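Local coordinates for hypothetical protein Atu0120 (Agrobacterium tumefaciens, PDB 2I6H), which is of unknown function but belongs to the DUF924 family of bacterial proteins and folds as an all-helical chain, here crystallised with bound calcium ions, at residues A[45-50]-A[132-137]; A[103-108]-A[183-188]; A[138-143]-A[164-169]; A[170-173]-A[179-182]. One frame throughout, in Å; residues are numbered along the deposited sequence. Where two conformers were deposited one is given.

Overall arrangement
Four contacts illustrate how an all-helical protein joins parts both distant and near in sequence. Contacts 3 and 4, with centres 9 Å apart, both use helix 160-176 and are linked directly: Glu143 OE2 receives Phe179 N at 2.7 Å, and His141 O receives Arg182 NH2 at 2.8 Å. Contact 2 joins them through a 2.8 Å salt bridge from Arg188 NH2 to Glu143 OE1. Contact 1 adjoins contact 3 in sequence, its centre 12 Å away, and both touch the second subunit. No active site is known; the side chains of Ala166 and Ile172 each lie about 10 Å from a bound calcium ion, and that of Trp46 is about 12 Å from one.

Contact 1 of 4, residues A[45-50]-A[132-137]; sequences KWFDKD and RVFFYL
Val133 O receives two backbone donors, Tyr136 N and Leu137 N, and this double grip winds up the short link from which Phe134 reaches across to Trp46. The bond from Tyr136 N to Val133 O, 2.9 Å, belongs to the compact turn between helix 129-132 and helix 137-140. From this turn the Phe134 ring is sent outward with CG beside its own backbone N (chi1 -58°), and its far rim strikes the six-membered ring of Trp46. The result is a T-shaped pair in which Phe134 supplies the edge and Trp46 the face: the centroids are 5.2 Å apart and the planes meet at 85°. Phe134 CZ stands 3.6 Å from Trp46 CE3, while its neighbour CE2 reaches Trp46 CZ3 at 3.9 Å, which places the touch over the rim of the indole and not over its middle. Phe47 comes from the opposite direction and adds its CZ at 4.0 Å from Phe134 CZ, the two rings meeting obliquely. Trp46 and Phe47, consecutive in the chain, thus both touch Phe134 CZ, and Trp46 CB sits 3.8 Å above the centre of the Phe47 ring. The polar end of the indole is satisfied separately, since Trp46 NE1 bonds to Trp38 O. Trp38 also stacks on Trp46 and meets Phe134 edge to face, and Phe47 continues the packing to Leu161 of the second subunit. An aromatic cluster of Trp38, Trp46, Phe47 and Phe134 therefore joins the end of helix 43-46 to the link between helices 129-132 and 137-140 in this all-helical fold.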
# COMPACT_ATOMS: atom_id res chain seq x y z
N LYS A 45 -6.46 -8.93 6.03
CA LYS A 45 -6.02 -10.25 5.56
C LYS A 45 -5.51 -10.21 4.12
O LYS A 45 -4.63 -11.01 3.77
CB LYS A 45 -7.11 -11.32 5.70
CG LYS A 45 -7.69 -11.54 7.10
CD LYS A 45 -6.61 -11.83 8.12
CE LYS A 45 -7.17 -12.31 9.44
NZ LYS A 45 -8.09 -11.29 10.00
N TRP A 46 -6.07 -9.34 3.28
CA TRP A 46 -5.62 -9.30 1.88
C TRP A 46 -4.15 -8.92 1.78
O TRP A 46 -3.46 -9.44 0.91
CB TRP A 46 -6.42 -8.29 1.02
CG TRP A 46 -7.89 -8.38 1.15
CD1 TRP A 46 -8.62 -9.46 1.57
CD2 TRP A 46 -8.82 -7.34 0.85
NE1 TRP A 46 -9.94 -9.15 1.55
CE2 TRP A 46 -10.11 -7.86 1.12
CE3 TRP A 46 -8.70 -6.03 0.40
CZ2 TRP A 46 -11.28 -7.10 0.93
CZ3 TRP A 46 -9.87 -5.26 0.20
CH2 TRP A 46 -11.14 -5.81 0.48
N PHE A 47 -3.68 -8.03 2.65
CA PHE A 47 -2.39 -7.36 2.43
C PHE A 47 -1.32 -7.60 3.51
O PHE A 47 -0.32 -6.89 3.56
CB PHE A 47 -2.59 -5.83 2.26
CG PHE A 47 -3.57 -5.45 1.18
CD1 PHE A 47 -3.44 -5.93 -0.14
CD2 PHE A 47 -4.64 -4.62 1.47
CE1 PHE A 47 -4.38 -5.58 -1.14
CE2 PHE A 47 -5.57 -4.27 0.49
CZ PHE A 47 -5.43 -4.74 -0.83
N ASP A 48 -1.54 -8.58 4.38
CA ASP A 48 -0.59 -8.86 5.45
C ASP A 48 -0.60 -10.35 5.73
O ASP A 48 -1.63 -10.89 6.18
CB ASP A 48 -0.99 -8.06 6.70
CG ASP A 48 -0.27 -8.53 7.95
OD1 ASP A 48 0.96 -8.71 7.89
OD2 ASP A 48 -0.96 -8.72 8.99
N LYS A 49 0.54 -10.99 5.49
CA LYS A 49 0.71 -12.44 5.64
C LYS A 49 0.24 -13.01 7.01
O LYS A 49 0.57 -12.46 8.07
CB LYS A 49 2.17 -12.79 5.36
CG LYS A 49 2.50 -14.27 5.32
CD LYS A 49 4.03 -14.45 5.23
CE LYS A 49 4.48 -15.78 5.82
NZ LYS A 49 4.03 -16.95 4.99
N ASP A 50 -0.54 -14.09 6.96
CA ASP A 50 -1.09 -14.71 8.17
C ASP A 50 -1.40 -16.14 7.82
O ASP A 50 -2.28 -16.40 6.98
CB ASP A 50 -2.38 -13.97 8.62
CG ASP A 50 -3.14 -14.71 9.74
OD1 ASP A 50 -2.52 -15.49 10.50
OD2 ASP A 50 -4.37 -14.50 9.88
N ARG A 132 -11.61 -3.30 -6.66
CA ARG A 132 -11.19 -3.15 -8.06
C ARG A 132 -9.79 -3.70 -8.35
O ARG A 132 -9.55 -4.31 -9.41
CB ARG A 132 -11.27 -1.65 -8.37
CG ARG A 132 -11.34 -1.30 -9.78
CD ARG A 132 -12.06 0.09 -9.92
NE ARG A 132 -13.50 0.08 -9.59
CZ ARG A 132 -14.20 1.16 -9.25
NH1 ARG A 132 -13.60 2.34 -9.17
NH2 ARG A 132 -15.50 1.09 -8.99
N VAL A 133 -8.85 -3.44 -7.44
CA VAL A 133 -7.46 -3.85 -7.65
C VAL A 133 -7.29 -5.36 -7.93
O VAL A 133 -6.33 -5.78 -8.57
CB VAL A 133 -6.54 -3.39 -6.49
CG1 VAL A 133 -6.84 -4.16 -5.24
CG2 VAL A 133 -5.02 -3.50 -6.93
N PHE A 134 -8.22 -6.18 -7.41
CA PHE A 134 -8.12 -7.64 -7.69
C PHE A 134 -8.26 -8.07 -9.16
O PHE A 134 -7.77 -9.15 -9.54
CB PHE A 134 -9.00 -8.42 -6.69
CG PHE A 134 -8.59 -8.13 -5.28
CD1 PHE A 134 -7.39 -8.66 -4.80
CD2 PHE A 134 -9.30 -7.19 -4.49
CE1 PHE A 134 -6.90 -8.35 -3.53
CE2 PHE A 134 -8.81 -6.85 -3.18
CZ PHE A 134 -7.61 -7.44 -2.72
N PHE A 135 -8.90 -7.22 -9.98
CA PHE A 135 -8.92 -7.41 -11.43
C PHE A 135 -7.59 -6.98 -12.08
O PHE A 135 -7.33 -7.32 -13.23
CB PHE A 135 -10.08 -6.59 -12.07
CG PHE A 135 -11.43 -7.13 -11.76
CD1 PHE A 135 -11.92 -8.25 -12.45
CD2 PHE A 135 -12.21 -6.55 -10.76
CE1 PHE A 135 -13.22 -8.79 -12.15
CE2 PHE A 135 -13.52 -7.05 -10.48
CZ PHE A 135 -14.01 -8.20 -11.17
N TYR A 136 -6.75 -6.23 -11.36
CA TYR A 136 -5.53 -5.63 -11.96
C TYR A 136 -4.27 -6.38 -11.54
O TYR A 136 -3.25 -6.40 -12.26
CB TYR A 136 -5.42 -4.15 -11.55
CG TYR A 136 -6.68 -3.33 -11.86
CD1 TYR A 136 -7.58 -3.72 -12.88
CD2 TYR A 136 -6.92 -2.14 -11.15
CE1 TYR A 136 -8.73 -2.91 -13.15
CE2 TYR A 136 -8.05 -1.35 -11.40
CZ TYR A 136 -8.93 -1.74 -12.40
OH TYR A 136 -10.05 -0.95 -12.66
N LEU A 137 -4.33 -7.00 -10.36
CA LEU A 137 -3.17 -7.72 -9.83
C LEU A 137 -2.62 -8.80 -10.80
O LEU A 137 -1.39 -8.98 -10.84
CB LEU A 137 -3.45 -8.29 -8.42
CG LEU A 137 -3.61 -7.20 -7.34
CD1 LEU A 137 -4.02 -7.86 -6.03
CD2 LEU A 137 -2.26 -6.48 -7.15

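Contact 2 of 4, residues A[103-108]-A[183-188]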
# COMPACT_ATOMS: atom_id res chain seq x y z
N HIS A 103 3.52 -24.01 -7.87
CA HIS A 103 2.05 -23.93 -7.89
C HIS A 103 1.58 -22.48 -7.67
O HIS A 103 0.50 -22.15 -8.10
CB HIS A 103 1.41 -24.84 -6.86
CG HIS A 103 1.64 -26.30 -7.14
ND1 HIS A 103 1.06 -26.96 -8.21
CD2 HIS A 103 2.43 -27.21 -6.52
CE1 HIS A 103 1.43 -28.24 -8.20
NE2 HIS A 103 2.28 -28.41 -7.19
N MSE A 104 2.41 -21.66 -7.04
CA MSE A 104 2.01 -20.25 -6.80
C MSE A 104 1.71 -19.50 -8.12
O MSE A 104 0.87 -18.55 -8.12
CB MSE A 104 3.12 -19.50 -6.08
CG MSE A 104 2.99 -19.59 -4.64
SE MSE A 104 4.42 -18.34 -3.97
CE MSE A 104 5.96 -19.13 -4.68
N TYR A 105 2.34 -19.93 -9.23
CA TYR A 105 2.25 -19.20 -10.52
C TYR A 105 1.47 -19.97 -11.59
O TYR A 105 1.24 -19.44 -12.70
CB TYR A 105 3.68 -18.87 -11.05
CG TYR A 105 4.56 -18.32 -9.95
CD1 TYR A 105 4.21 -17.13 -9.30
CD2 TYR A 105 5.69 -19.01 -9.51
CE1 TYR A 105 4.97 -16.62 -8.23
CE2 TYR A 105 6.45 -18.50 -8.45
CZ TYR A 105 6.09 -17.31 -7.83
OH TYR A 105 6.81 -16.77 -6.79
N ALA A 106 1.08 -21.22 -11.28
CA ALA A 106 0.56 -22.13 -12.31
C ALA A 106 -0.70 -21.63 -13.02
O ALA A 106 -0.88 -21.91 -14.21
CB ALA A 106 0.32 -23.56 -11.72
N THR A 107 -1.54 -20.88 -12.32
CA THR A 107 -2.81 -20.40 -12.93
C THR A 107 -2.75 -18.91 -13.28
O THR A 107 -3.80 -18.27 -13.54
CB THR A 107 -4.05 -20.67 -12.00
OG1 THR A 107 -3.87 -20.12 -10.67
CG2 THR A 107 -4.32 -22.16 -11.88
N ASP A 108 -1.54 -18.34 -13.24
CA ASP A 108 -1.41 -16.90 -13.54
C ASP A 108 -1.83 -16.58 -14.99
O ASP A 108 -2.54 -15.58 -15.21
CB ASP A 108 -0.03 -16.36 -13.24
CG ASP A 108 0.22 -16.16 -11.72
OD1 ASP A 108 -0.73 -16.27 -10.91
OD2 ASP A 108 1.38 -15.85 -11.34
N ASN A 183 13.27 -17.27 -9.42
CA ASN A 183 14.28 -18.10 -10.14
C ASN A 183 14.53 -19.44 -9.48
O ASN A 183 14.60 -20.47 -10.18
CB ASN A 183 15.61 -17.33 -10.31
CG ASN A 183 15.50 -16.21 -11.28
OD1 ASN A 183 14.45 -16.03 -11.93
ND2 ASN A 183 16.58 -15.43 -11.41
N GLY A 184 14.63 -19.45 -8.15
CA GLY A 184 14.89 -20.71 -7.43
C GLY A 184 13.76 -21.69 -7.64
O GLY A 184 13.96 -22.87 -7.98
N ILE A 185 12.53 -21.20 -7.42
CA ILE A 185 11.34 -22.05 -7.51
C ILE A 185 11.14 -22.56 -8.96
O ILE A 185 10.66 -23.68 -9.19
CB ILE A 185 10.08 -21.24 -7.08
CG1 ILE A 185 10.11 -20.97 -5.58
CG2 ILE A 185 8.79 -21.98 -7.46
CD1 ILE A 185 9.17 -19.81 -5.17
N LEU A 186 11.48 -21.72 -9.92
CA LEU A 186 11.29 -22.08 -11.33
C LEU A 186 12.52 -22.72 -11.98
O LEU A 186 12.50 -23.00 -13.18
CB LEU A 186 10.84 -20.87 -12.13
CG LEU A 186 9.43 -20.33 -11.75
CD1 LEU A 186 9.17 -19.09 -12.56
CD2 LEU A 186 8.27 -21.36 -11.93
N LEU A 187 13.60 -22.89 -11.21
CA LEU A 187 14.82 -23.52 -11.74
C LEU A 187 15.41 -22.76 -12.94
O LEU A 187 15.88 -23.37 -13.92
CB LEU A 187 14.59 -25.02 -12.08
CG LEU A 187 14.36 -25.97 -10.90
CD1 LEU A 187 12.92 -25.93 -10.42
CD2 LEU A 187 14.67 -27.41 -11.31
N ARG A 188 15.39 -21.43 -12.85
CA ARG A 188 16.02 -20.55 -13.84
C ARG A 188 17.36 -20.10 -13.34
O ARG A 188 17.56 -19.88 -12.14
CB ARG A 188 15.15 -19.30 -14.09
CG ARG A 188 13.71 -19.64 -14.26
CD ARG A 188 12.88 -18.49 -14.80
NE ARG A 188 12.66 -17.41 -13.85
CZ ARG A 188 11.58 -16.62 -13.88
NH1 ARG A 188 11.43 -15.64 -13.00
NH2 ARG A 188 10.62 -16.84 -14.80
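Met104, a selenomethionine, runs extended through chi2 (-173°) and then bends at chi3 (-60°), which swings CE to the end of Ile185. Ile185 holds CG1 beside its backbone N (chi1 -71°) and continues extended at chi2, sending CD1 out to meet it. Met104 CE and Ile185 CD1 are 3.3 Å apart, closer than carbons usually pack, so the exact spacing is doubtful. Tyr105 lies next to Met104, whose CB sits over the centre of the phenol ring, and offers a different surface to each partner. Ile185 CG2 approaches its edge, 4.3 Å from Tyr105 CE2, whereas Leu186 CD2 comes in obliquely, 4.2 Å from Tyr105 CD2. Tyr105 begins a type I beta turn leading into helix 108-120, and the weakly bonded helix 183-186 is finished by a Schellman motif: Leu187 adopts positive phi, Arg188 N returns to Asn183 O at 2.9 Å and Leu187 N to Gly184 O at 3.3 Å. The reversal folds Arg188 back over the same turn, where NE and NH1 grip a single acceptor, Asn183 OD1, side-on. Arg188 NE is 3.0 Å from Asn183 OD1 and Arg188 NH1 3.2 Å from it, the latter bond running nearly along the C=O axis. Leu186 CD1 covers one face of the guanidinium, 3.5 Å above its plane, and Asn183 ND2 is bonded to Thr190 and Glu194.

Contact 3 of 4, residues A[138-143]-A[164-169]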
# COMPACT_ATOMS: atom_id res chain seq x y z
N PRO A 138 -3.49 -9.53 -11.54
CA PRO A 138 -2.93 -10.50 -12.51
C PRO A 138 -1.95 -9.82 -13.49
O PRO A 138 -0.98 -10.44 -13.91
CB PRO A 138 -4.18 -11.08 -13.21
CG PRO A 138 -5.25 -11.00 -12.15
CD PRO A 138 -4.97 -9.60 -11.51
N PHE A 139 -2.20 -8.55 -13.82
CA PHE A 139 -1.28 -7.85 -14.75
C PHE A 139 0.05 -7.53 -14.04
O PHE A 139 1.12 -7.71 -14.64
CB PHE A 139 -1.96 -6.63 -15.36
CG PHE A 139 -3.20 -6.99 -16.14
CD1 PHE A 139 -3.06 -7.60 -17.40
CD2 PHE A 139 -4.47 -6.78 -15.59
CE1 PHE A 139 -4.22 -7.95 -18.16
CE2 PHE A 139 -5.63 -7.15 -16.33
CZ PHE A 139 -5.49 -7.74 -17.61
N SER A 140 -0.01 -7.13 -12.77
CA SER A 140 1.20 -6.90 -11.98
C SER A 140 2.01 -8.19 -11.80
O SER A 140 3.23 -8.16 -11.62
CB SER A 140 0.83 -6.33 -10.61
OG SER A 140 0.54 -4.94 -10.74
N HIS A 141 1.32 -9.33 -11.82
CA HIS A 141 1.98 -10.62 -11.57
C HIS A 141 2.54 -11.29 -12.81
O HIS A 141 3.22 -12.30 -12.69
CB HIS A 141 1.01 -11.57 -10.82
CG HIS A 141 0.64 -11.09 -9.45
ND1 HIS A 141 -0.58 -11.36 -8.87
CD2 HIS A 141 1.34 -10.35 -8.54
CE1 HIS A 141 -0.63 -10.79 -7.67
NE2 HIS A 141 0.53 -10.18 -7.44
N ALA A 142 2.30 -10.70 -13.97
CA ALA A 142 2.79 -11.28 -15.24
C ALA A 142 4.20 -10.81 -15.58
O ALA A 142 4.53 -9.61 -15.43
CB ALA A 142 1.81 -10.94 -16.38
N GLU A 143 5.03 -11.75 -16.06
CA GLU A 143 6.39 -11.40 -16.48
C GLU A 143 6.38 -10.97 -17.94
O GLU A 143 6.88 -11.69 -18.80
CB GLU A 143 7.33 -12.59 -16.23
CG GLU A 143 7.46 -12.91 -14.76
CD GLU A 143 8.47 -14.02 -14.46
OE1 GLU A 143 8.54 -15.05 -15.20
OE2 GLU A 143 9.19 -13.88 -13.45
N HIS A 164 1.63 2.99 -6.51
CA HIS A 164 2.98 2.69 -6.06
C HIS A 164 3.30 1.19 -6.27
O HIS A 164 4.36 0.86 -6.84
CB HIS A 164 3.20 3.11 -4.60
CG HIS A 164 4.44 2.52 -3.99
ND1 HIS A 164 5.71 2.89 -4.37
CD2 HIS A 164 4.60 1.59 -3.01
CE1 HIS A 164 6.60 2.21 -3.66
NE2 HIS A 164 5.95 1.42 -2.83
N HIS A 165 2.41 0.30 -5.82
CA HIS A 165 2.69 -1.15 -5.96
C HIS A 165 2.79 -1.59 -7.44
O HIS A 165 3.63 -2.41 -7.80
CB HIS A 165 1.61 -1.95 -5.23
CG HIS A 165 1.59 -1.72 -3.75
ND1 HIS A 165 0.44 -1.85 -2.99
CD2 HIS A 165 2.57 -1.38 -2.88
CE1 HIS A 165 0.71 -1.57 -1.73
NE2 HIS A 165 2.00 -1.27 -1.63
N ALA A 166 1.89 -1.08 -8.27
CA ALA A 166 1.94 -1.41 -9.72
C ALA A 166 3.28 -0.97 -10.34
O ALA A 166 3.86 -1.68 -11.17
CB ALA A 166 0.75 -0.76 -10.45
N GLU A 167 3.77 0.19 -9.92
CA GLU A 167 5.02 0.74 -10.45
C GLU A 167 6.22 -0.05 -9.95
O GLU A 167 7.16 -0.27 -10.71
CB GLU A 167 5.16 2.23 -10.12
CG GLU A 167 4.19 3.12 -10.86
CD GLU A 167 4.42 3.22 -12.39
OE1 GLU A 167 5.44 2.73 -12.93
OE2 GLU A 167 3.53 3.79 -13.06
N GLU A 168 6.16 -0.50 -8.69
CA GLU A 168 7.19 -1.38 -8.10
C GLU A 168 7.37 -2.65 -8.94
O GLU A 168 8.51 -3.08 -9.24
CB GLU A 168 6.78 -1.82 -6.69
CG GLU A 168 6.85 -0.72 -5.63
CD GLU A 168 8.28 -0.37 -5.26
OE1 GLU A 168 8.95 -1.17 -4.56
OE2 GLU A 168 8.73 0.71 -5.67
N HIS A 169 6.25 -3.26 -9.31
CA HIS A 169 6.30 -4.48 -10.10
C HIS A 169 6.83 -4.17 -11.50
O HIS A 169 7.67 -4.93 -12.00
CB HIS A 169 4.91 -5.14 -10.19
CG HIS A 169 4.48 -5.85 -8.94
ND1 HIS A 169 4.02 -5.20 -7.81
CD2 HIS A 169 4.43 -7.18 -8.65
CE1 HIS A 169 3.70 -6.09 -6.88
NE2 HIS A 169 3.93 -7.30 -7.37
O HOH W 1 2.41 -3.65 -12.16
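Ser140 packs over the imidazole of His169, its CB 4.2 Å from the ring centroid and 18° off the normal, a CH-pi contact over one face. The same residue presents its carbonyl to the ring: Ser140 O lies 3.3 Å from His169 CD2. At the end of the same side chain, Ser140 OG donates to a water at 2.7 Å, and that water donates to Ala166 O at 2.6 Å, so the buried hydroxyl is joined to helix 160-176 through one solvent molecule. His141 adds a looser touch, its CD2 4.2 Å from His169 NE2, the two rings lying oblique to each other.

The second shell explains why the His169 ring stays put. With CG beside its backbone N (chi1 -76°), the ring is turned back along its own helix, and His169 ND1 donates to His165 O, one turn earlier, at 2.8 Å and with an N-H...O angle of 169°. That acceptor lies in the ring plane, which fixes the ring's rotation, although the donor stands above the carbonyl plane. The backbone His169 N reaches the same oxygen from the opposite face, so His165 O is held twice. Across the contact, His141 ND1 is bonded to Asp91 of helix 80-97, and Gln148 NE2 of helix 145-155 bonds to both Ser140 O and Ala142 O. Farther out, His165 packs on Leu161 of the second subunit. Helix 137-140 is thus docked on helix 160-176 in this all-helical fold, with a water bridging the seam.

Contact 4 of 4, residues A[170-173]-A[179-182]; sequences RDIV and FPHR
Ile172, near the end of helix 160-176, meets Phe179 and Pro180 where the chain reverses after that helix and the loop packs back on its last turns. Followed outward, Ile172 begins touching at CB, which lies 4.1 Å from Phe179 CD1. The CG2 branch, anti to the backbone N, does most of the work: it reaches Pro180 CD at 3.6 Å and Phe179 CD1 at 3.8 Å, filling the angle between the proline ring and the phenyl. The other branch, extended through chi2 (163°), carries CD1 to 4.1 Å from Phe179 CE1. Ile172 therefore meets CD1 and CE1 of the phenyl obliquely with three carbons, its line about perpendicular to that of Phe179. Val173 comes to a face. Its CG2 sits 3.9 Å from the Phe179 centroid and 24° off the normal, a CH-pi contact shifted toward the rim and closest, at 3.6 Å, to Phe179 CZ. Neighbouring helices add contacts: Tyr197 of helix 192-199 touches both Ile172 and Pro180, while Gln148 of helix 145-155 packs against Val173 and Phe179. Beyond the proline the backbone curls, with Arg182 N bonded to Phe179 O. Arg182 runs extended alongside the phenyl, its NH2 bonded to His141 O, and one face of its guanidinium has Phe179 CD2 3.3 Å above the plane.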
# COMPACT_ATOMS: atom_id res chain seq x y z
N ARG A 170 6.34 -3.10 -12.13
CA ARG A 170 6.76 -2.76 -13.51
C ARG A 170 8.26 -2.52 -13.60
O ARG A 170 8.90 -2.96 -14.55
CB ARG A 170 5.99 -1.56 -14.05
CG ARG A 170 6.44 -1.14 -15.48
CD ARG A 170 5.52 -0.10 -16.11
NE ARG A 170 5.65 1.22 -15.50
CZ ARG A 170 6.50 2.16 -15.92
NH1 ARG A 170 7.34 1.91 -16.94
NH2 ARG A 170 6.51 3.34 -15.32
N ASP A 171 8.83 -1.90 -12.57
CA ASP A 171 10.27 -1.60 -12.60
C ASP A 171 11.11 -2.87 -12.66
O ASP A 171 12.10 -2.88 -13.38
CB ASP A 171 10.68 -0.81 -11.37
CG ASP A 171 10.24 0.65 -11.44
OD1 ASP A 171 9.93 1.17 -12.56
OD2 ASP A 171 10.19 1.28 -10.37
N ILE A 172 10.73 -3.90 -11.89
CA ILE A 172 11.47 -5.16 -11.88
C ILE A 172 11.42 -5.82 -13.26
O ILE A 172 12.46 -6.26 -13.79
CB ILE A 172 10.96 -6.12 -10.77
CG1 ILE A 172 11.01 -5.43 -9.39
CG2 ILE A 172 11.76 -7.41 -10.75
CD1 ILE A 172 10.15 -6.15 -8.34
N VAL A 173 10.22 -5.91 -13.83
CA VAL A 173 10.04 -6.54 -15.12
C VAL A 173 10.72 -5.75 -16.25
O VAL A 173 11.32 -6.35 -17.15
CB VAL A 173 8.55 -6.82 -15.41
CG1 VAL A 173 8.32 -7.34 -16.85
CG2 VAL A 173 8.03 -7.88 -14.42
N PHE A 179 10.65 -11.74 -12.70
CA PHE A 179 10.86 -11.53 -11.27
C PHE A 179 11.95 -12.47 -10.82
O PHE A 179 11.71 -13.69 -10.72
CB PHE A 179 9.57 -11.79 -10.50
CG PHE A 179 8.51 -10.77 -10.78
CD1 PHE A 179 8.61 -9.47 -10.26
CD2 PHE A 179 7.41 -11.11 -11.57
CE1 PHE A 179 7.60 -8.51 -10.56
CE2 PHE A 179 6.40 -10.17 -11.86
CZ PHE A 179 6.49 -8.88 -11.35
N PRO A 180 13.15 -11.94 -10.55
CA PRO A 180 14.27 -12.79 -10.13
C PRO A 180 14.00 -13.55 -8.86
O PRO A 180 14.59 -14.63 -8.70
CB PRO A 180 15.40 -11.76 -9.89
CG PRO A 180 15.09 -10.70 -10.84
CD PRO A 180 13.58 -10.54 -10.68
N HIS A 181 13.13 -13.03 -7.97
CA HIS A 181 12.76 -13.79 -6.76
C HIS A 181 12.17 -15.18 -7.08
O HIS A 181 12.18 -16.06 -6.22
CB HIS A 181 11.83 -12.98 -5.85
CG HIS A 181 12.54 -12.02 -4.94
ND1 HIS A 181 13.31 -12.43 -3.87
CD2 HIS A 181 12.58 -10.66 -4.93
CE1 HIS A 181 13.80 -11.37 -3.24
NE2 HIS A 181 13.37 -10.29 -3.86
N ARG A 182 11.65 -15.37 -8.30
CA ARG A 182 11.03 -16.66 -8.67
C ARG A 182 12.04 -17.70 -9.19
O ARG A 182 11.66 -18.85 -9.45
CB ARG A 182 9.97 -16.46 -9.75
CG ARG A 182 8.86 -15.51 -9.33
CD ARG A 182 7.81 -15.42 -10.43
NE ARG A 182 6.79 -14.42 -10.13
CZ ARG A 182 5.71 -14.23 -10.90
NH1 ARG A 182 5.55 -14.97 -12.00
NH2 ARG A 182 4.80 -13.32 -10.58